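Local coordinates for protein UDP-N-acetylglucosamine 2-epimerase (Methanocaldococcus jannaschii, PDB 4NES) that probably catalyses the reversible C-2 epimerization of UDP-N-acetylglucosamine to UDP-N-acetylmannosamine, the activated donor of ManNAc residues, at residues I19-K25 / G354-V358; E313-A319 / W344-F348; E223-E227 / K327-I331. Residue numbers count along the deposited sequence, not the author numbering.

Contact 1: residues I19-K25 / G354-V358; sequences IIRALEK and GERIV
Helix residues 19-23 and 354-358 cross at -58°, their axes 8.1 Å apart at closest, and Ala-22, Val-358 and Ile-19 carry most of the contact. The helices come together over Gly-354, whose CA lies 4.4 Å from Ile-19 CA; a CB there would sit only 3.2 Å from Ile-19 N. Ile-19 (mt) lays CG1 4.0 Å from Gly-354 CA and extends CD1 to 4.0 Å from CD1 of Ile-357, also mt. Val-358, with chi1 t, meets three residues through CG2: Ala-22 CB at 3.6 Å, Ile-19 CG2 at 4.1 Å and Leu-23 CG at 4.0 Å. In the GT-B fold the chain ends by crossing back to the N-terminal Rossmann-like domain; here the returning chain ends in helix 353-363, which lies against helix 10-23, while Ile-19 and Ile-357 both reach Val-116 of strand 112-116. Ala-22 CB also abuts Glu-355 CD (3.6 Å), since the mm rotamer folds this carboxylate back over it. One water bridges Ala-22 O (2.8 Å) and Glu-355 OE1 (2.5 Å). Another accepts from NZ of Lys-25 (2.9 Å), in the turn after the first helix, and donates to Glu-355 OE2 (2.5 Å); Lys-25 NZ, 4.1 Å from that OE2, donates to Arg-21 O (3.1 Å).

Contact 2: residues E313-A319 / W344-F348; sequences ETVEVGA and WKNPF
A short helix ending in a Schellman motif packs against an irregular segment of the linker that, in this GT-B fold, leads from the C-terminal domain back to the N-terminal one. Residues 313-316 are helical; Gly-318 then takes a phi of 99°, with Ala-319 N bonded to Thr-314 O (2.9 Å) and Gly-318 N to Val-315 O (3.1 Å). Residues 344-348 run past it without regular structure, Trp-344 CA 5.9 Å from Val-317 CA and Pro-347 CA 6.7 Å from Glu-313 CA. An apolar contact joins Val-317 CG2 to Trp-344 CB (4.1 Å), and the aliphatic part of Glu-313 makes a van der Waals contact, CB to Pro-347 CG (3.9 Å). The Phe-348 ring, chi1 m, offers its edge to Thr-314 CG2 (3.8 Å from CZ) and Glu-313 OE1 (3.5 Å from CE1). Polar links are indirect: a water donates to Val-317 O (3.2 Å) and accepts weakly from Lys-345 N (3.3 Å). Trp-344, chi1 p, bonds through NE1 to Cys-296 O and receives a CH-pi contact, Ala-319 CB standing 3.4 Å above its five-membered-ring centroid, 17° off the normal.

Contact 3: residues E223-E227 / K327-I331; sequences EGIFE and KEKLI
Within the C-terminal Rossmann-like domain of the GT-B fold, helix 215-232, which connects strands 201-205 and 235-239, packs beside helix 327-338, which follows edge strand 320-322. Their segments run roughly parallel, at 35° (signed -35°), with axes 9.3 Å apart. The polar side is a salt-bridge network on Lys-327, whose chain is extended beyond a p chi1. Its NZ donates to Glu-227 OE1 at 2.8 Å and pairs with Glu-223 OE1; the modelled 2.3 Å between that OE1 and Lys-327 NZ is too short, so both atoms are less surely placed, and the uncertainty of NZ extends to the Glu-227 bond. At the start of the second helix, Asn-326 OD1 accepts from Lys-329 N and weakly from Glu-328 N. Inside the segments Glu-223 O takes Glu-227 N (3.0 Å) and Lys-327 O takes Ile-331 N (2.9 Å), while Ile-331 O accepts from Tyr-232 OH. Close approach depends on Gly-224, its CA 4.7 Å from Lys-327 CA: a CB would clash with Leu-330, whose tp rotamer sets CD2 3.6 Å from Gly-224 O.

Overall arrangement
From the N terminus, helix 10-23 of the first domain supplies one half of contact 1, which stays open until almost the end of the chain. In the C-terminal domain, contact 3 opens at 223-227 and contact 2 at 313-319; they cross, because 327-331 closes contact 3 before 344-348 closes contact 2. Both nest inside the loop that 354-358 finally closes. Contact 3 joins two helices of the C-terminal domain, contact 2 fastens the outgoing linker to that domain, and contact 1 docks the last helix on the N-terminal domain. Contacts 1 and 3, centres 42 Å apart, lie on opposite sides of the chain's centre; about 9 Å separates the nearest atoms of contacts 1 and 2.

Contact 1: residues I19-K25 / G354-V358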
# COMPACT_ATOMS: atom_id res chain seq x y z
N ILE A 19 2.50 -9.23 23.45
CA ILE A 19 1.55 -8.11 23.49
C ILE A 19 0.24 -8.55 24.14
O ILE A 19 -0.32 -7.83 25.00
CB ILE A 19 1.33 -7.54 22.08
CG1 ILE A 19 2.60 -6.79 21.67
CG2 ILE A 19 0.12 -6.62 22.06
CD1 ILE A 19 2.68 -6.49 20.19
N ILE A 20 -0.22 -9.73 23.78
CA ILE A 20 -1.39 -10.32 24.43
C ILE A 20 -1.16 -10.51 25.93
O ILE A 20 -2.04 -10.16 26.73
CB ILE A 20 -1.79 -11.64 23.73
CG1 ILE A 20 -2.30 -11.33 22.32
CG2 ILE A 20 -2.81 -12.43 24.57
CD1 ILE A 20 -2.38 -12.52 21.38
N ARG A 21 0.02 -11.00 26.33
CA ARG A 21 0.34 -11.16 27.76
C ARG A 21 0.22 -9.82 28.49
O ARG A 21 -0.34 -9.72 29.60
CB ARG A 21 1.75 -11.71 27.94
CG ARG A 21 1.94 -13.20 27.65
CD ARG A 21 1.32 -14.09 28.73
NE ARG A 21 -0.09 -14.35 28.48
CZ ARG A 21 -0.55 -15.29 27.66
NH1 ARG A 21 0.30 -16.09 27.01
NH2 ARG A 21 -1.85 -15.45 27.49
N ALA A 22 0.71 -8.77 27.84
CA ALA A 22 0.66 -7.44 28.43
C ALA A 22 -0.77 -6.89 28.49
O ALA A 22 -1.17 -6.32 29.51
CB ALA A 22 1.57 -6.49 27.68
N LEU A 23 -1.53 -7.05 27.41
CA LEU A 23 -2.93 -6.61 27.39
C LEU A 23 -3.78 -7.27 28.47
O LEU A 23 -4.70 -6.64 29.00
CB LEU A 23 -3.55 -6.88 26.02
CG LEU A 23 -3.09 -5.97 24.89
CD1 LEU A 23 -3.51 -6.53 23.53
CD2 LEU A 23 -3.66 -4.57 25.08
N GLU A 24 -3.48 -8.53 28.78
CA GLU A 24 -4.23 -9.27 29.80
C GLU A 24 -4.09 -8.66 31.19
O GLU A 24 -4.92 -8.91 32.06
CB GLU A 24 -3.78 -10.73 29.84
CG GLU A 24 -4.29 -11.55 28.68
CD GLU A 24 -3.62 -12.91 28.64
OE1 GLU A 24 -2.68 -13.13 29.43
OE2 GLU A 24 -4.04 -13.75 27.82
N LYS A 25 -3.04 -7.87 31.40
CA LYS A 25 -2.82 -7.23 32.70
C LYS A 25 -3.44 -5.84 32.77
O LYS A 25 -3.18 -5.10 33.72
CB LYS A 25 -1.33 -7.10 32.97
CG LYS A 25 -0.58 -8.42 32.95
CD LYS A 25 0.91 -8.21 33.16
CE LYS A 25 1.65 -9.54 33.23
NZ LYS A 25 1.46 -10.36 31.99
N GLY A 354 6.80 -6.14 24.53
CA GLY A 354 5.34 -6.23 24.56
C GLY A 354 4.74 -5.27 25.56
O GLY A 354 3.79 -4.55 25.25
N GLU A 355 5.30 -5.23 26.76
CA GLU A 355 4.80 -4.32 27.79
C GLU A 355 4.98 -2.87 27.37
O GLU A 355 4.10 -2.04 27.60
CB GLU A 355 5.46 -4.61 29.13
CG GLU A 355 4.95 -5.90 29.81
CD GLU A 355 3.62 -5.72 30.53
OE1 GLU A 355 3.05 -4.61 30.50
OE2 GLU A 355 3.15 -6.71 31.14
N ARG A 356 6.12 -2.55 26.75
CA ARG A 356 6.38 -1.17 26.33
C ARG A 356 5.40 -0.72 25.24
O ARG A 356 4.88 0.39 25.28
CB ARG A 356 7.82 -1.01 25.85
CG ARG A 356 8.12 0.34 25.20
CD ARG A 356 8.68 1.37 26.18
NE ARG A 356 9.31 2.47 25.46
CZ ARG A 356 8.76 3.66 25.26
NH1 ARG A 356 7.58 3.93 25.75
NH2 ARG A 356 9.42 4.58 24.56
N ILE A 357 5.13 -1.61 24.29
CA ILE A 357 4.16 -1.35 23.23
C ILE A 357 2.78 -1.05 23.79
O ILE A 357 2.15 -0.06 23.40
CB ILE A 357 4.10 -2.52 22.25
CG1 ILE A 357 5.37 -2.53 21.39
CG2 ILE A 357 2.87 -2.42 21.35
CD1 ILE A 357 5.57 -3.81 20.60
N VAL A 358 2.32 -1.87 24.74
CA VAL A 358 1.02 -1.64 25.34
C VAL A 358 0.98 -0.33 26.13
O VAL A 358 -0.03 0.39 26.10
CB VAL A 358 0.58 -2.86 26.19
CG1 VAL A 358 -0.71 -2.58 26.94
CG2 VAL A 358 0.37 -4.06 25.29
O HOH W 1 0.61 -4.65 30.82
O HOH W 2 3.53 -9.04 30.36

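Contact 2: residues E313-A319 / W344-F348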
# COMPACT_ATOMS: atom_id res chain seq x y z
N GLU A 313 21.38 -6.68 11.50
CA GLU A 313 22.07 -6.60 12.78
C GLU A 313 22.66 -7.96 13.17
O GLU A 313 23.70 -8.04 13.80
CB GLU A 313 21.15 -6.04 13.87
CG GLU A 313 20.17 -4.94 13.37
CD GLU A 313 18.97 -5.52 12.67
OE1 GLU A 313 18.92 -6.76 12.59
OE2 GLU A 313 18.05 -4.76 12.21
N THR A 314 21.99 -9.04 12.76
CA THR A 314 22.51 -10.38 13.05
C THR A 314 23.82 -10.66 12.31
O THR A 314 24.69 -11.36 12.83
CB THR A 314 21.49 -11.47 12.68
OG1 THR A 314 21.23 -11.42 11.27
CG2 THR A 314 20.20 -11.26 13.45
N VAL A 315 23.95 -10.14 11.10
CA VAL A 315 25.19 -10.26 10.36
C VAL A 315 26.22 -9.31 10.96
O VAL A 315 27.38 -9.68 11.14
CB VAL A 315 25.00 -9.97 8.86
CG1 VAL A 315 26.32 -10.02 8.12
CG2 VAL A 315 24.01 -10.97 8.24
N GLU A 316 25.77 -8.10 11.30
CA GLU A 316 26.64 -7.05 11.84
C GLU A 316 27.33 -7.49 13.15
O GLU A 316 28.52 -7.24 13.34
CB GLU A 316 25.88 -5.69 11.97
CG GLU A 316 25.22 -5.16 10.63
CD GLU A 316 24.72 -3.68 10.64
OE1 GLU A 316 25.58 -2.78 10.63
OE2 GLU A 316 23.47 -3.41 10.65
N VAL A 317 26.61 -8.20 14.03
CA VAL A 317 27.20 -8.66 15.30
C VAL A 317 27.97 -9.98 15.19
O VAL A 317 28.62 -10.40 16.15
CB VAL A 317 26.16 -8.75 16.46
CG1 VAL A 317 25.44 -7.42 16.63
CG2 VAL A 317 25.16 -9.88 16.22
N GLY A 318 27.89 -10.63 14.03
CA GLY A 318 28.68 -11.82 13.74
C GLY A 318 27.95 -13.14 13.92
O GLY A 318 28.54 -14.22 13.80
N ALA A 319 26.65 -13.05 14.19
CA ALA A 319 25.85 -14.22 14.52
C ALA A 319 25.35 -14.97 13.28
O ALA A 319 24.91 -16.10 13.40
CB ALA A 319 24.67 -13.80 15.40
N TRP A 344 28.26 -12.88 21.10
CA TRP A 344 27.96 -11.69 20.35
C TRP A 344 26.92 -10.90 21.11
O TRP A 344 26.27 -11.44 22.00
CB TRP A 344 27.47 -12.01 18.92
CG TRP A 344 26.42 -13.07 18.82
CD1 TRP A 344 25.08 -12.95 19.12
CD2 TRP A 344 26.60 -14.40 18.32
NE1 TRP A 344 24.44 -14.13 18.85
CE2 TRP A 344 25.35 -15.04 18.37
CE3 TRP A 344 27.71 -15.12 17.85
CZ2 TRP A 344 25.17 -16.37 17.96
CZ3 TRP A 344 27.53 -16.44 17.44
CH2 TRP A 344 26.27 -17.05 17.50
N LYS A 345 26.80 -9.63 20.77
CA LYS A 345 25.79 -8.75 21.36
C LYS A 345 24.39 -9.15 20.91
O LYS A 345 24.23 -9.68 19.82
CB LYS A 345 26.11 -7.31 20.95
CG LYS A 345 24.92 -6.44 20.58
CD LYS A 345 25.32 -4.98 20.67
CE LYS A 345 24.25 -4.05 20.14
NZ LYS A 345 24.23 -4.08 18.67
N ASN A 346 23.38 -8.94 21.76
CA ASN A 346 21.99 -9.03 21.29
C ASN A 346 21.43 -7.65 21.03
O ASN A 346 21.26 -6.85 21.95
CB ASN A 346 21.06 -9.83 22.21
CG ASN A 346 19.60 -9.86 21.69
OD1 ASN A 346 19.30 -10.40 20.60
ND2 ASN A 346 18.70 -9.27 22.47
N PRO A 347 21.14 -7.37 19.76
CA PRO A 347 20.70 -6.06 19.29
C PRO A 347 19.20 -5.85 19.45
O PRO A 347 18.71 -4.76 19.17
CB PRO A 347 21.06 -6.11 17.81
CG PRO A 347 20.92 -7.55 17.45
CD PRO A 347 21.37 -8.32 18.66
N PHE A 348 18.47 -6.87 19.90
CA PHE A 348 17.01 -6.82 19.80
C PHE A 348 16.27 -6.47 21.08
O PHE A 348 15.03 -6.52 21.11
CB PHE A 348 16.48 -8.13 19.21
CG PHE A 348 16.98 -8.40 17.82
CD1 PHE A 348 16.80 -7.45 16.81
CD2 PHE A 348 17.64 -9.58 17.52
CE1 PHE A 348 17.26 -7.68 15.53
CE2 PHE A 348 18.11 -9.82 16.23
CZ PHE A 348 17.91 -8.87 15.24
O HOH W 3 29.14 -8.56 18.70

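Contact 3: residues E223-E227 / K327-I331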
# COMPACT_ATOMS: atom_id res chain seq x y z
N GLU A 223 20.97 -29.39 -3.26
CA GLU A 223 22.33 -29.82 -3.60
C GLU A 223 23.30 -29.38 -2.52
O GLU A 223 24.14 -30.15 -2.06
CB GLU A 223 22.76 -29.20 -4.94
CG GLU A 223 23.41 -30.15 -5.94
CD GLU A 223 24.85 -30.50 -5.62
OE1 GLU A 223 25.74 -30.10 -6.41
OE2 GLU A 223 25.11 -31.18 -4.61
N GLY A 224 23.18 -28.11 -2.12
CA GLY A 224 24.01 -27.56 -1.06
C GLY A 224 23.90 -28.33 0.24
O GLY A 224 24.90 -28.60 0.89
N ILE A 225 22.68 -28.69 0.62
CA ILE A 225 22.48 -29.46 1.85
C ILE A 225 23.10 -30.86 1.74
O ILE A 225 23.76 -31.31 2.67
CB ILE A 225 20.99 -29.55 2.23
CG1 ILE A 225 20.41 -28.15 2.50
CG2 ILE A 225 20.81 -30.45 3.45
CD1 ILE A 225 21.05 -27.43 3.69
N PHE A 226 22.89 -31.53 0.61
CA PHE A 226 23.50 -32.84 0.37
C PHE A 226 25.02 -32.77 0.53
O PHE A 226 25.65 -33.68 1.07
CB PHE A 226 23.17 -33.31 -1.05
CG PHE A 226 21.90 -34.11 -1.16
CD1 PHE A 226 20.69 -33.59 -0.76
CD2 PHE A 226 21.93 -35.38 -1.71
CE1 PHE A 226 19.52 -34.33 -0.88
CE2 PHE A 226 20.77 -36.13 -1.83
CZ PHE A 226 19.56 -35.60 -1.42
N GLU A 227 25.61 -31.67 0.06
CA GLU A 227 27.05 -31.50 0.10
C GLU A 227 27.60 -31.23 1.51
O GLU A 227 28.64 -31.77 1.88
CB GLU A 227 27.46 -30.39 -0.85
CG GLU A 227 28.81 -30.58 -1.49
CD GLU A 227 28.96 -29.72 -2.72
OE1 GLU A 227 28.35 -30.06 -3.75
OE2 GLU A 227 29.68 -28.70 -2.64
N LYS A 327 26.29 -22.94 -3.28
CA LYS A 327 26.74 -24.05 -2.44
C LYS A 327 28.17 -23.85 -1.93
O LYS A 327 28.50 -24.29 -0.83
CB LYS A 327 26.54 -25.42 -3.12
CG LYS A 327 27.57 -25.84 -4.14
CD LYS A 327 27.13 -27.15 -4.79
CE LYS A 327 28.12 -27.64 -5.82
NZ LYS A 327 27.75 -28.99 -6.32
N GLU A 328 29.01 -23.17 -2.71
CA GLU A 328 30.37 -22.91 -2.27
C GLU A 328 30.37 -21.93 -1.09
O GLU A 328 31.13 -22.11 -0.13
CB GLU A 328 31.22 -22.36 -3.42
CG GLU A 328 30.92 -22.97 -4.77
CD GLU A 328 31.50 -24.36 -4.95
OE1 GLU A 328 32.60 -24.63 -4.42
OE2 GLU A 328 30.87 -25.17 -5.65
N LYS A 329 29.52 -20.92 -1.17
CA LYS A 329 29.37 -19.98 -0.06
C LYS A 329 28.84 -20.72 1.17
O LYS A 329 29.25 -20.44 2.29
CB LYS A 329 28.43 -18.83 -0.41
CG LYS A 329 29.04 -17.75 -1.31
CD LYS A 329 28.10 -16.55 -1.41
CE LYS A 329 28.70 -15.42 -2.23
NZ LYS A 329 28.63 -15.67 -3.69
N LEU A 330 27.93 -21.66 0.94
CA LEU A 330 27.37 -22.44 2.04
C LEU A 330 28.44 -23.30 2.71
O LEU A 330 28.54 -23.35 3.93
CB LEU A 330 26.21 -23.30 1.54
CG LEU A 330 25.62 -24.29 2.54
CD1 LEU A 330 25.04 -23.57 3.75
CD2 LEU A 330 24.54 -25.11 1.84
N ILE A 331 29.26 -23.96 1.90
CA ILE A 331 30.32 -24.80 2.45
C ILE A 331 31.30 -23.99 3.30
O ILE A 331 31.64 -24.40 4.41
CB ILE A 331 31.07 -25.57 1.33
CG1 ILE A 331 30.13 -26.57 0.65
CG2 ILE A 331 32.29 -26.28 1.89
CD1 ILE A 331 29.46 -27.53 1.62